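Local coordinates for tyrosinase (Burkholderia thailandensis, PDB 5ZRD), which uses a pair of copper ions to hydroxylate monophenols to catechols and probably, as in other tyrosinases, oxidises these further to ortho-quinones, at residues A[120-125]-A[228-233]; A[7-12]-A[104-109]. All coordinates share one frame; numbering follows the deposited sequence.

Contact 1 (A[120-125]-A[228-233]); sequences TDEYTL and GDPDPT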
# COMPACT_ATOMS: atom_id res chain seq x y z
N THR A 120 5.85 18.27 44.71
CA THR A 120 6.11 17.51 45.93
C THR A 120 6.51 18.42 47.10
O THR A 120 6.97 17.95 48.10
CB THR A 120 7.20 16.47 45.69
OG1 THR A 120 8.34 17.11 45.11
CG2 THR A 120 6.75 15.36 44.75
N ASP A 121 6.34 19.73 46.97
CA ASP A 121 6.52 20.63 48.11
C ASP A 121 5.31 20.50 49.05
O ASP A 121 4.32 19.83 48.73
CB ASP A 121 6.67 22.11 47.65
CG ASP A 121 5.33 22.76 47.19
OD1 ASP A 121 4.26 22.09 47.19
OD2 ASP A 121 5.34 23.96 46.86
N GLU A 122 5.42 21.19 50.18
CA GLU A 122 4.46 21.15 51.29
C GLU A 122 3.11 21.72 50.82
O GLU A 122 2.05 21.16 51.16
CB GLU A 122 5.04 21.90 52.51
CG GLU A 122 4.48 21.45 53.87
CD GLU A 122 4.61 19.96 54.22
OE1 GLU A 122 3.74 19.47 54.98
OE2 GLU A 122 5.58 19.28 53.73
N TYR A 123 3.15 22.80 50.04
CA TYR A 123 1.91 23.42 49.58
C TYR A 123 1.09 22.40 48.76
O TYR A 123 -0.10 22.15 49.07
CB TYR A 123 2.13 24.72 48.79
CG TYR A 123 0.83 25.33 48.36
CD1 TYR A 123 0.09 26.10 49.24
CD2 TYR A 123 0.24 25.01 47.15
CE1 TYR A 123 -1.18 26.57 48.91
CE2 TYR A 123 -1.00 25.51 46.78
CZ TYR A 123 -1.73 26.28 47.67
OH TYR A 123 -2.96 26.78 47.36
N THR A 124 1.73 21.80 47.77
CA THR A 124 0.99 20.95 46.87
C THR A 124 0.45 19.76 47.67
O THR A 124 -0.71 19.36 47.49
CB THR A 124 1.82 20.50 45.65
OG1 THR A 124 2.35 21.60 44.90
CG2 THR A 124 0.97 19.70 44.69
N LEU A 125 1.24 19.22 48.58
CA LEU A 125 0.75 18.05 49.30
C LEU A 125 -0.51 18.40 50.11
O LEU A 125 -1.35 17.50 50.33
CB LEU A 125 1.83 17.53 50.25
CG LEU A 125 3.07 16.96 49.60
CD1 LEU A 125 4.20 16.82 50.62
CD2 LEU A 125 2.76 15.64 48.93
N GLY A 228 -4.17 17.97 58.56
CA GLY A 228 -3.05 17.90 59.52
C GLY A 228 -1.72 17.94 58.79
O GLY A 228 -1.57 18.69 57.83
N ASP A 229 -0.75 17.13 59.22
CA ASP A 229 0.37 16.75 58.32
C ASP A 229 -0.17 15.91 57.11
O ASP A 229 -1.11 15.08 57.23
CB ASP A 229 1.50 15.98 59.06
CG ASP A 229 2.50 16.91 59.76
OD1 ASP A 229 2.93 17.92 59.16
OD2 ASP A 229 2.87 16.61 60.91
N PRO A 230 0.43 16.14 55.92
CA PRO A 230 -0.08 15.48 54.70
C PRO A 230 0.11 13.95 54.70
O PRO A 230 -0.77 13.24 54.20
CB PRO A 230 0.69 16.17 53.56
CG PRO A 230 1.96 16.71 54.21
CD PRO A 230 1.57 17.03 55.63
N ASP A 231 1.22 13.48 55.29
CA ASP A 231 1.61 12.06 55.44
C ASP A 231 1.64 11.26 54.13
O ASP A 231 0.77 10.47 53.89
CB ASP A 231 0.72 11.32 56.45
CG ASP A 231 0.90 11.84 57.88
OD1 ASP A 231 1.81 12.67 58.13
OD2 ASP A 231 0.11 11.39 58.76
N PRO A 232 2.65 11.47 53.28
CA PRO A 232 2.71 10.65 52.07
C PRO A 232 3.04 9.19 52.41
O PRO A 232 4.01 8.94 53.12
CB PRO A 232 3.77 11.31 51.17
CG PRO A 232 4.53 12.27 52.07
CD PRO A 232 3.57 12.62 53.19
N THR A 233 2.21 8.26 51.95
CA THR A 233 2.52 6.82 51.98
C THR A 233 3.63 6.50 50.96
O THR A 233 4.11 7.39 50.21
CB THR A 233 1.28 5.96 51.69
OG1 THR A 233 1.04 5.89 50.27
CG2 THR A 233 0.03 6.46 52.40
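The first turn of helix 122-127 meets a proline-rich loop between helices 205-221 and 237-244 through the ring of Pro-230, which touches both Leu-125 and Glu-122. Leu-125 contributes the beginning of its side chain rather than its branch: its CB lies 3.8 Å from CB of Pro-230 and 4.0 Å from CG of the same ring. Glu-122, one turn earlier, arrives with its carboxylate. OE1 rests 3.3 Å from Pro-230 CD, a van der Waals touch against a ring carbon made slightly polar by the tertiary amide nitrogen it is bonded to. With CG anti to the backbone N (chi1 -155°) and a bend at chi2 (56°), the glutamate chain is carried across the proline at about a right angle. Across the contact, OE1 meets ring carbons and no N-H.

The helix begins in the manner of a classic N-cap. Asp-121 receives the amide of Thr-124 on OD1, with Thr-124 N 2.6 Å from Asp-121 OD1 and an N-H...O angle of 171°, a short and nearly straight bond that occupies one of the amides left without a backbone acceptor at a helix start. Leu-125 N then makes the first helical backbone bond, to Asp-121 O.

Beyond the pair, Tyr-238 of helix 237-244 touches both Leu-125 and Pro-232, while Leu-220 of helix 205-221 packs on Leu-125, so the contact sits where three helices of the tyrosinase central domain converge. On the exposed side Glu-122 OE1 and Asp-229 OD1 stand 4.5 Å apart, a proximity of like charges that probably costs little in solvent; residues 228-230, Pro-230 included, are poorly ordered, so the fine detail of the touch is less certain.

Contact 2 (A[7-12]-A[104-109]); sequences APRVRR and ALQSIV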
# COMPACT_ATOMS: atom_id res chain seq x y z
N ALA A 7 26.65 33.76 34.81
CA ALA A 7 25.84 33.31 35.93
C ALA A 7 24.46 32.84 35.44
O ALA A 7 23.77 33.56 34.71
CB ALA A 7 25.69 34.41 36.95
N PRO A 8 24.05 31.62 35.84
CA PRO A 8 22.77 31.07 35.32
C PRO A 8 21.55 31.91 35.72
O PRO A 8 21.47 32.34 36.87
CB PRO A 8 22.65 29.67 35.95
CG PRO A 8 23.95 29.45 36.70
CD PRO A 8 24.50 30.83 37.00
N ARG A 9 20.60 32.12 34.80
CA ARG A 9 19.21 32.46 35.21
C ARG A 9 18.64 31.39 36.14
O ARG A 9 18.95 30.20 36.00
CB ARG A 9 18.25 32.47 34.03
CG ARG A 9 18.50 33.55 32.99
CD ARG A 9 17.30 33.62 32.07
NE ARG A 9 17.39 32.55 31.10
CZ ARG A 9 16.74 31.39 31.16
NH1 ARG A 9 15.83 31.16 32.10
NH2 ARG A 9 17.01 30.48 30.25
N VAL A 10 17.79 31.80 37.06
CA VAL A 10 17.26 30.92 38.07
C VAL A 10 15.77 30.68 37.81
O VAL A 10 14.96 31.54 38.08
CB VAL A 10 17.48 31.50 39.48
CG1 VAL A 10 17.05 30.51 40.55
CG2 VAL A 10 18.93 31.92 39.68
N ARG A 11 15.45 29.47 37.33
CA ARG A 11 14.07 28.94 37.29
C ARG A 11 13.61 28.74 38.72
O ARG A 11 14.27 28.03 39.45
CB ARG A 11 13.99 27.62 36.52
CG ARG A 11 14.00 27.82 35.01
CD ARG A 11 13.76 26.58 34.20
NE ARG A 11 13.96 26.83 32.78
CZ ARG A 11 13.91 25.87 31.85
NH1 ARG A 11 13.69 24.61 32.21
NH2 ARG A 11 14.10 26.16 30.57
N ARG A 12 12.48 29.36 39.09
CA ARG A 12 12.01 29.33 40.48
C ARG A 12 10.63 28.64 40.59
O ARG A 12 9.89 28.42 39.61
CB ARG A 12 11.93 30.76 41.04
CG ARG A 12 13.29 31.43 41.23
CD ARG A 12 13.21 32.67 42.11
NE ARG A 12 14.53 33.29 42.29
CZ ARG A 12 15.56 32.75 42.96
NH1 ARG A 12 15.38 31.69 43.74
NH2 ARG A 12 16.77 33.27 42.82
N ALA A 104 10.58 31.40 23.56
CA ALA A 104 9.38 32.10 23.10
C ALA A 104 8.85 33.06 24.17
O ALA A 104 8.47 34.17 23.83
CB ALA A 104 8.32 31.10 22.75
N LEU A 105 8.80 32.67 25.43
CA LEU A 105 8.31 33.62 26.41
C LEU A 105 9.24 34.86 26.41
O LEU A 105 8.80 35.98 26.68
CB LEU A 105 8.24 33.01 27.81
CG LEU A 105 7.27 31.86 28.04
CD1 LEU A 105 7.46 31.32 29.45
CD2 LEU A 105 5.82 32.27 27.87
N GLN A 106 10.52 34.63 26.12
CA GLN A 106 11.57 35.65 26.29
C GLN A 106 11.51 36.69 25.15
O GLN A 106 11.93 37.84 25.32
CB GLN A 106 12.95 34.98 26.35
CG GLN A 106 13.37 34.57 27.76
CD GLN A 106 14.66 33.78 27.79
OE1 GLN A 106 15.24 33.46 26.75
NE2 GLN A 106 15.10 33.43 28.99
N SER A 107 10.97 36.26 24.02
CA SER A 107 10.68 37.11 22.88
C SER A 107 9.58 38.13 23.21
O SER A 107 9.49 39.11 22.52
CB SER A 107 10.27 36.30 21.69
OG SER A 107 8.91 35.93 21.82
N ILE A 108 8.74 37.89 24.21
CA ILE A 108 7.78 38.85 24.66
C ILE A 108 8.41 39.64 25.81
O ILE A 108 8.42 40.87 25.78
CB ILE A 108 6.48 38.16 25.13
CG1 ILE A 108 5.86 37.24 24.07
CG2 ILE A 108 5.47 39.18 25.66
CD1 ILE A 108 5.94 37.76 22.65
N VAL A 109 8.85 38.94 26.85
CA VAL A 109 9.46 39.59 28.03
C VAL A 109 10.92 39.12 28.15
O VAL A 109 11.15 38.00 28.62
CB VAL A 109 8.73 39.25 29.33
CG1 VAL A 109 9.47 39.84 30.51
CG2 VAL A 109 7.27 39.68 29.33
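One face of the Arg-9 guanidinium is met by the amide nitrogen of Gln-106, and the two planes stand nearly perpendicular, 85° apart. NE2 lies 3.2 Å above the guanidinium plane, displaced toward its rim, with Arg-9 NE 3.2 Å from Gln-106 NE2 and Arg-9 CZ 3.4 Å from it. Both nitrogens are donors, so the approach is a packing contact and not a hydrogen bond; each group finds its acceptors in other residues. Gln-106 NE2 donates to the carbonyl oxygen of Val-112, whereas Arg-9 NH1 pairs with Glu-102 and with the hydroxyl of Ser-113.

The arrangement joins an N-terminal strand to the later part of a long helix. Residues 9-11 form a short parallel pair with strand 398-400, and the side chain of Arg-9 reaches from there toward helix 90-108, whose earlier turns include copper ligand His-94. A bend at chi3 (-80°) swings the guanidinium out of line with the extended start of the arginine, presenting a face to the glutamine that comes from the opposite direction. The backbones themselves stay far apart, 12.2 Å between CA of Arg-9 and CA of Gln-106, which leaves two long side chains to span the gap near the surface. Glu-102 also forms a salt bridge with Arg-11, giving one carboxylate two arginine partners from the same strand.

Two closures made in succession illustrate how an enzyme ties distant sequence together. From the N terminus, segment 7-12 sets out as a strand, the chain passes through several helices and copper ligands His-57, His-85 and His-94, and contact 2 closes this loop at the later part of helix 90-108. Only then does contact 1 open, at the start of helix 122-127, closing at 228-233 after helices 189-200 and 205-221. The loops therefore neither nest nor cross. Their centres lie 29 Å apart and their nearest atoms about 9 Å apart: contact 2 ties strand 9-11 to helix 90-108, contact 1 the start of helix 122-127 to the loop before helix 237-244.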